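Local coordinates for 3-hydroxyisobutyrate dehydrogenase (Salmonella typhimurium, PDB 3G0O), which probably oxidises L-threonate to 2-dehydro-L-erythronate with NAD(+), which it appears to prefer over NADP(+) as cosubstrate, at residues A89-S102 / L116-V128. Residues are numbered along the deposited sequence; the frame is centred on the assembly and turned at random.
Sequences AHLMKPGSAVMVSS and LTALNLNMLDAPV
Strands 97-100 and 122-125 run parallel, their axes 18° apart, and six backbone hydrogen bonds extend the pairing from Gly95 N to Asn120 O at one end to Ala126 N to Val100 O at the other. The first is nearly straight (177° at the hydrogen), whereas the last bends to 140° where the regular pairing of the two strands gives out. Side chains alternate between two faces. On one, Leu116 sets CD1 against Val98 CB at 3.8 Å, the two side chains crossing at about a right angle, while Val100 CG2 meets the selenium of selenomethionine Met123 at 3.8 Å. On the other, Met99 CG lies 3.8 Å from Ala126 CB; helix 148-161 covers Ala97 and Leu124 there. Helix 106-117 links the strands as a beta-alpha-beta crossover in the Rossmann-type NAD-binding domain, and a Schellman motif with Asn120 at C-prime ends it. Directly after that turn, both Leu121 methyls lie against Met92 CB; CD1 also approaches Ala89 O, and CD2 packs tightly, 3.1 Å from Ser96 OG. That hydroxyl, turned between its backbone N and carbonyl carbon, reaches back to Lys93 O (2.6 Å), which also accepts Ser96 N across the type II turn. Ala89 CB touches both Leu116 CD2 and Leu119 CD1. Past Val100, Ser101 OG donates to Ala126 O at 2.8 Å from above the carbonyl plane. At the last bridged pair, one water joins Val100 O to Asp125 OD1, whose carboxylate also binds Ser176 and Gly173. A second links Ser102 O to Val128 N, where Pro127 lies about 3 Å, side chain to side chain, from Lys179, the predicted active-site lysine.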
loop_
_atom_site.group_PDB
_atom_site.type_symbol
_atom_site.label_atom_id
_atom_site.label_comp_id
_atom_site.label_asym_id
_atom_site.label_seq_id
_atom_site.Cartn_x
_atom_site.Cartn_y
_atom_site.Cartn_z
ATOM N N ALA A 89 3.487 -33.424 -19.320
ATOM C CA ALA A 89 4.787 -33.035 -19.864
ATOM C C ALA A 89 5.269 -33.974 -20.972
ATOM O O ALA A 89 5.694 -33.515 -22.032
ATOM C CB ALA A 89 5.826 -32.967 -18.746
ATOM N N HIS A 90 5.180 -35.281 -20.733
ATOM C CA HIS A 90 5.624 -36.280 -21.703
ATOM C C HIS A 90 4.803 -36.346 -22.992
ATOM O O HIS A 90 5.192 -37.023 -23.939
ATOM C CB HIS A 90 5.644 -37.665 -21.048
ATOM C CG HIS A 90 4.284 -38.190 -20.707
ATOM N ND1 HIS A 90 3.684 -39.216 -21.407
ATOM C CD2 HIS A 90 3.393 -37.810 -19.763
ATOM C CE1 HIS A 90 2.483 -39.443 -20.909
ATOM N NE2 HIS A 90 2.281 -38.603 -19.909
ATOM N N LEU A 91 3.675 -35.648 -23.035
ATOM C CA LEU A 91 2.831 -35.657 -24.223
ATOM C C LEU A 91 3.107 -34.448 -25.102
ATOM O O LEU A 91 2.722 -34.413 -26.267
ATOM C CB LEU A 91 1.364 -35.643 -23.817
ATOM C CG LEU A 91 0.890 -36.800 -22.946
ATOM C CD1 LEU A 91 -0.565 -36.564 -22.582
ATOM C CD2 LEU A 91 1.063 -38.114 -23.689
HETATM N N MSE A 92 3.768 -33.453 -24.523
HETATM C CA MSE A 92 4.082 -32.216 -25.221
HETATM C C MSE A 92 5.133 -32.383 -26.305
HETATM O O MSE A 92 6.109 -33.115 -26.140
HETATM C CB MSE A 92 4.507 -31.154 -24.203
HETATM C CG MSE A 92 3.347 -30.758 -23.299
HETATM SE SE MSE A 92 3.697 -29.328 -22.073
HETATM C CE MSE A 92 3.723 -27.850 -23.292
ATOM N N LYS A 93 4.929 -31.691 -27.417
ATOM C CA LYS A 93 5.850 -31.787 -28.535
ATOM C C LYS A 93 7.129 -30.994 -28.317
ATOM O O LYS A 93 7.126 -29.943 -27.679
ATOM C CB LYS A 93 5.165 -31.324 -29.828
ATOM C CG LYS A 93 4.582 -29.923 -29.753
ATOM C CD LYS A 93 3.836 -29.534 -31.021
ATOM C CE LYS A 93 2.988 -28.302 -30.774
ATOM N NZ LYS A 93 2.527 -27.678 -32.048
ATOM N N PRO A 94 8.251 -31.499 -28.850
ATOM C CA PRO A 94 9.546 -30.827 -28.712
ATOM C C PRO A 94 9.484 -29.351 -29.100
ATOM O O PRO A 94 8.845 -28.981 -30.088
ATOM C CB PRO A 94 10.443 -31.630 -29.647
ATOM C CG PRO A 94 9.872 -33.007 -29.550
ATOM C CD PRO A 94 8.388 -32.736 -29.641
ATOM N N GLY A 95 10.149 -28.509 -28.317
ATOM C CA GLY A 95 10.156 -27.089 -28.612
ATOM C C GLY A 95 9.022 -26.297 -27.984
ATOM O O GLY A 95 9.082 -25.070 -27.958
ATOM N N SER A 96 7.990 -26.979 -27.492
ATOM C CA SER A 96 6.862 -26.287 -26.869
ATOM C C SER A 96 7.314 -25.701 -25.532
ATOM O O SER A 96 8.314 -26.135 -24.968
ATOM C CB SER A 96 5.678 -27.244 -26.674
ATOM O OG SER A 96 6.018 -28.358 -25.870
ATOM N N ALA A 97 6.583 -24.715 -25.026
ATOM C CA ALA A 97 6.968 -24.082 -23.767
ATOM C C ALA A 97 5.946 -24.219 -22.648
ATOM O O ALA A 97 4.742 -24.295 -22.887
ATOM C CB ALA A 97 7.262 -22.607 -24.007
ATOM N N VAL A 98 6.442 -24.253 -21.416
ATOM C CA VAL A 98 5.572 -24.336 -20.255
ATOM C C VAL A 98 5.834 -23.097 -19.411
ATOM O O VAL A 98 6.960 -22.856 -18.985
ATOM C CB VAL A 98 5.856 -25.576 -19.392
ATOM C CG1 VAL A 98 4.963 -25.551 -18.164
ATOM C CG2 VAL A 98 5.613 -26.839 -20.193
HETATM N N MSE A 99 4.792 -22.302 -19.202
HETATM C CA MSE A 99 4.901 -21.092 -18.406
HETATM C C MSE A 99 4.290 -21.401 -17.044
HETATM O O MSE A 99 3.071 -21.521 -16.919
HETATM C CB MSE A 99 4.137 -19.957 -19.086
HETATM C CG MSE A 99 4.274 -18.608 -18.404
HETATM SE SE MSE A 99 3.278 -17.228 -19.334
HETATM C CE MSE A 99 2.666 -16.187 -17.817
ATOM N N VAL A 100 5.140 -21.559 -16.032
ATOM C CA VAL A 100 4.664 -21.863 -14.689
ATOM C C VAL A 100 4.397 -20.555 -13.957
ATOM O O VAL A 100 5.317 -19.784 -13.685
ATOM C CB VAL A 100 5.698 -22.704 -13.902
ATOM C CG1 VAL A 100 5.149 -23.060 -12.525
ATOM C CG2 VAL A 100 6.031 -23.975 -14.676
ATOM N N SER A 101 3.128 -20.303 -13.658
ATOM C CA SER A 101 2.731 -19.078 -12.980
ATOM C C SER A 101 2.003 -19.397 -11.676
ATOM O O SER A 101 0.781 -19.286 -11.576
ATOM C CB SER A 101 1.839 -18.255 -13.904
ATOM O OG SER A 101 2.512 -17.978 -15.126
ATOM N N SER A 102 2.775 -19.800 -10.679
ATOM C CA SER A 102 2.237 -20.151 -9.371
ATOM C C SER A 102 3.050 -19.371 -8.337
ATOM O O SER A 102 3.505 -18.265 -8.605
ATOM C CB SER A 102 2.398 -21.661 -9.153
ATOM O OG SER A 102 1.936 -22.074 -7.880
ATOM N N LEU A 116 11.783 -30.605 -17.390
ATOM C CA LEU A 116 11.162 -30.239 -18.658
ATOM C C LEU A 116 12.198 -30.105 -19.771
ATOM O O LEU A 116 11.934 -30.456 -20.918
ATOM C CB LEU A 116 10.381 -28.925 -18.510
ATOM C CG LEU A 116 9.117 -28.970 -17.643
ATOM C CD1 LEU A 116 8.516 -27.582 -17.523
ATOM C CD2 LEU A 116 8.108 -29.932 -18.254
ATOM N N THR A 117 13.378 -29.594 -19.432
ATOM C CA THR A 117 14.441 -29.434 -20.416
ATOM C C THR A 117 14.846 -30.795 -20.967
ATOM O O THR A 117 15.127 -30.937 -22.160
ATOM C CB THR A 117 15.683 -28.763 -19.795
ATOM O OG1 THR A 117 15.358 -27.422 -19.410
ATOM C CG2 THR A 117 16.829 -28.733 -20.792
ATOM N N ALA A 118 14.873 -31.794 -20.091
ATOM C CA ALA A 118 15.237 -33.148 -20.485
ATOM C C ALA A 118 14.273 -33.682 -21.540
ATOM O O ALA A 118 14.625 -34.565 -22.321
ATOM C CB ALA A 118 15.237 -34.058 -19.269
ATOM N N LEU A 119 13.058 -33.142 -21.562
ATOM C CA LEU A 119 12.049 -33.561 -22.526
ATOM C C LEU A 119 12.043 -32.619 -23.719
ATOM O O LEU A 119 11.089 -32.594 -24.499
ATOM C CB LEU A 119 10.665 -33.560 -21.878
ATOM C CG LEU A 119 10.485 -34.426 -20.632
ATOM C CD1 LEU A 119 9.087 -34.202 -20.082
ATOM C CD2 LEU A 119 10.698 -35.899 -20.971
ATOM N N ASN A 120 13.110 -31.842 -23.853
ATOM C CA ASN A 120 13.223 -30.881 -24.942
ATOM C C ASN A 120 12.098 -29.856 -24.923
ATOM O O ASN A 120 11.606 -29.433 -25.972
ATOM C CB ASN A 120 13.240 -31.594 -26.293
ATOM C CG ASN A 120 14.632 -31.685 -26.881
ATOM O OD1 ASN A 120 14.810 -32.166 -27.995
ATOM N ND2 ASN A 120 15.628 -31.231 -26.128
ATOM N N LEU A 121 11.694 -29.469 -23.717
ATOM C CA LEU A 121 10.642 -28.477 -23.528
ATOM C C LEU A 121 11.255 -27.240 -22.867
ATOM O O LEU A 121 12.230 -27.341 -22.121
ATOM C CB LEU A 121 9.533 -29.047 -22.635
ATOM C CG LEU A 121 8.890 -30.350 -23.126
ATOM C CD1 LEU A 121 7.908 -30.871 -22.093
ATOM C CD2 LEU A 121 8.199 -30.104 -24.460
ATOM N N ASN A 122 10.688 -26.073 -23.153
ATOM C CA ASN A 122 11.180 -24.828 -22.575
ATOM C C ASN A 122 10.280 -24.423 -21.414
ATOM O O ASN A 122 9.055 -24.502 -21.515
ATOM C CB ASN A 122 11.166 -23.708 -23.619
ATOM C CG ASN A 122 11.963 -24.051 -24.851
ATOM O OD1 ASN A 122 11.402 -24.272 -25.926
ATOM N ND2 ASN A 122 13.282 -24.104 -24.705
HETATM N N MSE A 123 10.875 -24.007 -20.303
HETATM C CA MSE A 123 10.063 -23.582 -19.175
HETATM C C MSE A 123 10.393 -22.157 -18.781
HETATM O O MSE A 123 11.555 -21.752 -18.800
HETATM C CB MSE A 123 10.267 -24.480 -17.960
HETATM C CG MSE A 123 9.180 -24.260 -16.920
HETATM SE SE MSE A 123 9.731 -24.535 -15.104
HETATM C CE MSE A 123 10.586 -22.836 -14.831
ATOM N N LEU A 124 9.359 -21.396 -18.441
ATOM C CA LEU A 124 9.548 -20.022 -18.006
ATOM C C LEU A 124 9.079 -19.916 -16.560
ATOM O O LEU A 124 7.925 -20.214 -16.248
ATOM C CB LEU A 124 8.740 -19.050 -18.873
ATOM C CG LEU A 124 9.097 -17.570 -18.698
ATOM C CD1 LEU A 124 10.523 -17.345 -19.189
ATOM C CD2 LEU A 124 8.132 -16.685 -19.483
ATOM N N ASP A 125 9.990 -19.524 -15.680
ATOM C CA ASP A 125 9.672 -19.332 -14.270
ATOM C C ASP A 125 8.963 -17.986 -14.299
ATOM O O ASP A 125 9.602 -16.940 -14.216
ATOM C CB ASP A 125 10.974 -19.262 -13.469
ATOM C CG ASP A 125 10.747 -18.957 -12.001
ATOM O OD1 ASP A 125 9.611 -19.142 -11.526
ATOM O OD2 ASP A 125 11.715 -18.546 -11.328
ATOM N N ALA A 126 7.641 -18.014 -14.416
ATOM C CA ALA A 126 6.885 -16.779 -14.554
ATOM C C ALA A 126 5.717 -16.497 -13.617
ATOM O O ALA A 126 4.571 -16.394 -14.063
ATOM C CB ALA A 126 6.403 -16.665 -16.003
ATOM N N PRO A 127 5.983 -16.356 -12.312
ATOM C CA PRO A 127 4.866 -16.068 -11.407
ATOM C C PRO A 127 4.269 -14.710 -11.791
ATOM O O PRO A 127 4.964 -13.855 -12.347
ATOM C CB PRO A 127 5.527 -16.067 -10.024
ATOM C CG PRO A 127 6.959 -15.706 -10.318
ATOM C CD PRO A 127 7.246 -16.489 -11.572
ATOM N N VAL A 128 2.988 -14.510 -11.502
ATOM C CA VAL A 128 2.325 -13.261 -11.866
ATOM C C VAL A 128 1.635 -12.520 -10.725
ATOM O O VAL A 128 1.490 -13.035 -9.615
ATOM C CB VAL A 128 1.256 -13.508 -12.951
ATOM C CG1 VAL A 128 1.905 -14.064 -14.204
ATOM C CG2 VAL A 128 0.204 -14.477 -12.423
HETATM O O HOH W 1 8.795 -33.344 -26.347
HETATM O O HOH W 2 7.523 -20.801 -11.812
HETATM O O HOH W 3 1.892 -16.572 -9.948
#